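Local atomic coordinates of exonuclease (Laribacter hongkongensis, PDB entry 3SYY), a protein that digests double-stranded DNA with strict 5'-3' polarity as a magnesium-binding alkaline exonuclease. Residues A73-I76 and I77-E81. Sequence-based numbering, arbitrary orientation.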
ATOM      1  N   ALA A  73      20.331   2.282  26.175  1.00 32.58           N
ATOM      2  CA  ALA A  73      21.608   1.966  26.814  1.00 32.93           C
ATOM      3  C   ALA A  73      22.700   2.846  26.241  1.00 33.12           C
ATOM      4  O   ALA A  73      23.456   3.427  27.007  1.00 34.38           O
ATOM      5  CB  ALA A  73      21.958   0.502  26.694  1.00 33.11           C
ATOM      6  N   ARG A  74      22.774   2.975  24.919  1.00 32.21           N
ATOM      7  CA  ARG A  74      23.763   3.834  24.285  1.00 31.95           C
ATOM      8  C   ARG A  74      23.711   5.274  24.797  1.00 32.80           C
ATOM      9  O   ARG A  74      24.766   5.936  24.972  1.00 31.12           O
ATOM     10  CB  ARG A  74      23.640   3.807  22.753  1.00 30.94           C
ATOM     11  CG  ARG A  74      24.681   4.669  22.016  1.00 31.81           C
ATOM     12  CD  ARG A  74      26.150   4.062  22.119  1.00 29.44           C
ATOM     13  NE  ARG A  74      26.987   4.717  21.110  1.00 32.75           N
ATOM     14  CZ  ARG A  74      27.212   4.274  19.864  1.00 34.04           C
ATOM     15  NH1 ARG A  74      26.750   3.098  19.446  1.00 32.82           N
ATOM     16  NH2 ARG A  74      27.944   4.998  19.032  1.00 31.05           N
ATOM     17  N   TYR A  75      22.498   5.793  25.001  1.00 31.02           N
ATOM     18  CA  TYR A  75      22.366   7.166  25.484  1.00 30.07           C
ATOM     19  C   TYR A  75      23.019   7.292  26.872  1.00 31.06           C
ATOM     20  O   TYR A  75      23.748   8.247  27.107  1.00 33.29           O
ATOM     21  CB  TYR A  75      20.885   7.546  25.602  1.00 28.26           C
ATOM     22  CG  TYR A  75      20.603   8.816  26.362  1.00 27.01           C
ATOM     23  CD1 TYR A  75      20.757  10.062  25.752  1.00 24.66           C
ATOM     24  CD2 TYR A  75      20.158   8.781  27.690  1.00 29.34           C
ATOM     25  CE1 TYR A  75      20.434  11.231  26.413  1.00 30.55           C
ATOM     26  CE2 TYR A  75      19.849   9.972  28.377  1.00 30.20           C
ATOM     27  CZ  TYR A  75      19.990  11.180  27.734  1.00 29.31           C
ATOM     28  OH  TYR A  75      19.693  12.389  28.334  1.00 29.22           O
ATOM     29  N   ILE A  76      22.688   6.388  27.786  1.00 31.55           N
ATOM     30  CA  ILE A  76      23.300   6.379  29.167  1.00 31.78           C
ATOM     31  C   ILE A  76      24.841   6.198  29.079  1.00 32.63           C
ATOM     32  O   ILE A  76      25.613   6.842  29.815  1.00 34.15           O
ATOM     33  CB  ILE A  76      22.641   5.322  30.066  1.00 31.54           C
ATOM     34  CG1 ILE A  76      21.130   5.559  30.229  1.00 29.98           C
ATOM     35  CG2 ILE A  76      23.266   5.279  31.526  1.00 31.22           C
ATOM     36  CD1 ILE A  76      20.387   4.256  30.581  1.00 32.72           C
ATOM     37  N   ILE A  77      25.304   5.359  28.163  1.00 32.43           N
ATOM     38  CA  ILE A  77      26.768   5.226  27.939  1.00 32.58           C
ATOM     39  C   ILE A  77      27.345   6.561  27.559  1.00 33.83           C
ATOM     40  O   ILE A  77      28.355   6.997  28.159  1.00 34.94           O
ATOM     41  CB  ILE A  77      27.088   4.182  26.864  1.00 32.13           C
ATOM     42  CG1 ILE A  77      26.719   2.807  27.394  1.00 29.61           C
ATOM     43  CG2 ILE A  77      28.563   4.228  26.456  1.00 34.25           C
ATOM     44  CD1 ILE A  77      26.762   1.718  26.319  1.00 31.41           C
ATOM     45  N   GLU A  78      26.701   7.242  26.614  1.00 32.48           N
ATOM     46  CA  GLU A  78      27.197   8.500  26.113  1.00 33.15           C
ATOM     47  C   GLU A  78      27.086   9.654  27.110  1.00 33.82           C
ATOM     48  O   GLU A  78      27.842  10.638  27.016  1.00 33.30           O
ATOM     49  CB  GLU A  78      26.519   8.890  24.793  1.00 32.95           C
ATOM     50  CG  GLU A  78      26.706   7.860  23.668  1.00 34.89           C
ATOM     51  CD  GLU A  78      28.074   7.926  23.024  1.00 39.49           C
ATOM     52  OE1 GLU A  78      28.440   6.987  22.288  1.00 39.63           O
ATOM     53  OE2 GLU A  78      28.779   8.937  23.230  1.00 42.18           O
ATOM     54  N   THR A  79      26.144   9.581  28.046  1.00 33.20           N
ATOM     55  CA  THR A  79      25.871  10.777  28.829  1.00 33.33           C
ATOM     56  C   THR A  79      26.066  10.563  30.316  1.00 34.04           C
ATOM     57  O   THR A  79      26.243  11.521  31.044  1.00 35.13           O
ATOM     58  CB  THR A  79      24.405  11.255  28.684  1.00 33.78           C
ATOM     59  OG1 THR A  79      23.545  10.212  29.161  1.00 32.73           O
ATOM     60  CG2 THR A  79      24.071  11.669  27.250  1.00 33.57           C
ATOM     61  N   GLY A  80      25.940   9.337  30.788  1.00 34.65           N
ATOM     62  CA  GLY A  80      25.963   9.076  32.224  1.00 35.82           C
ATOM     63  C   GLY A  80      24.727   9.501  33.003  1.00 37.19           C
ATOM     64  O   GLY A  80      24.777   9.577  34.248  1.00 37.05           O
ATOM     65  N   GLU A  81      23.609   9.771  32.308  1.00 36.97           N
ATOM     66  CA  GLU A  81      22.384  10.253  32.986  1.00 37.52           C
ATOM     67  C   GLU A  81      21.637   9.119  33.678  1.00 38.52           C
ATOM     68  O   GLU A  81      21.717   7.959  33.253  1.00 38.84           O
ATOM     69  CB  GLU A  81      21.451  10.971  32.009  1.00 37.93           C
ATOM     70  CG  GLU A  81      22.013  12.199  31.385  1.00 38.50           C
ATOM     71  CD  GLU A  81      21.707  13.505  32.175  1.00 39.53           C
ATOM     72  OE1 GLU A  81      21.163  13.460  33.287  1.00 37.64           O
ATOM     73  OE2 GLU A  81      22.025  14.588  31.654  1.00 44.72           O
TER
HETATM   74  O   HOH W   1      29.151   8.200  19.235  1.00 39.79           O
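R74 and E78, one turn apart on helix 59-79, run side by side in the same direction and close a salt bridge. R74 NE donates to E78 OE1 over 2.9 Å; the carboxylate sits at the guanidinium edge and OE1 accepts the N-H on its anti lone pair. Bends at chi2 in both R74 (70°) and E78 (-78°) bring NE, rather than NH1 or NH2, onto the carboxylate.

One residue further along, T79 lies over one face of the Y75 ring, its methyl CG2 making a CH-pi contact 4.1 Å from the ring centroid. With chi1 at 61°, the T79 hydroxyl turns back over the helix, and OG1 donates to Y75 O (2.8 Å) from above the carbonyl plane. The same hydroxyl accepts from E81 N, an ST turn that ties the outgoing chain back to the last helical residue. G80, with positive phi, ends the helix while its N bonds to I76 O (2.7 Å). Beyond it, E81 CG packs 3.8 Å from Y75 OH.

That hydroxyl hydrogen-bonds D151, and the buried ring packs the helix's C-terminal end against the five-stranded mixed sheet of the PDDEXK-type nuclease fold, touching strands 149-155 and 165-171, V83 and V105.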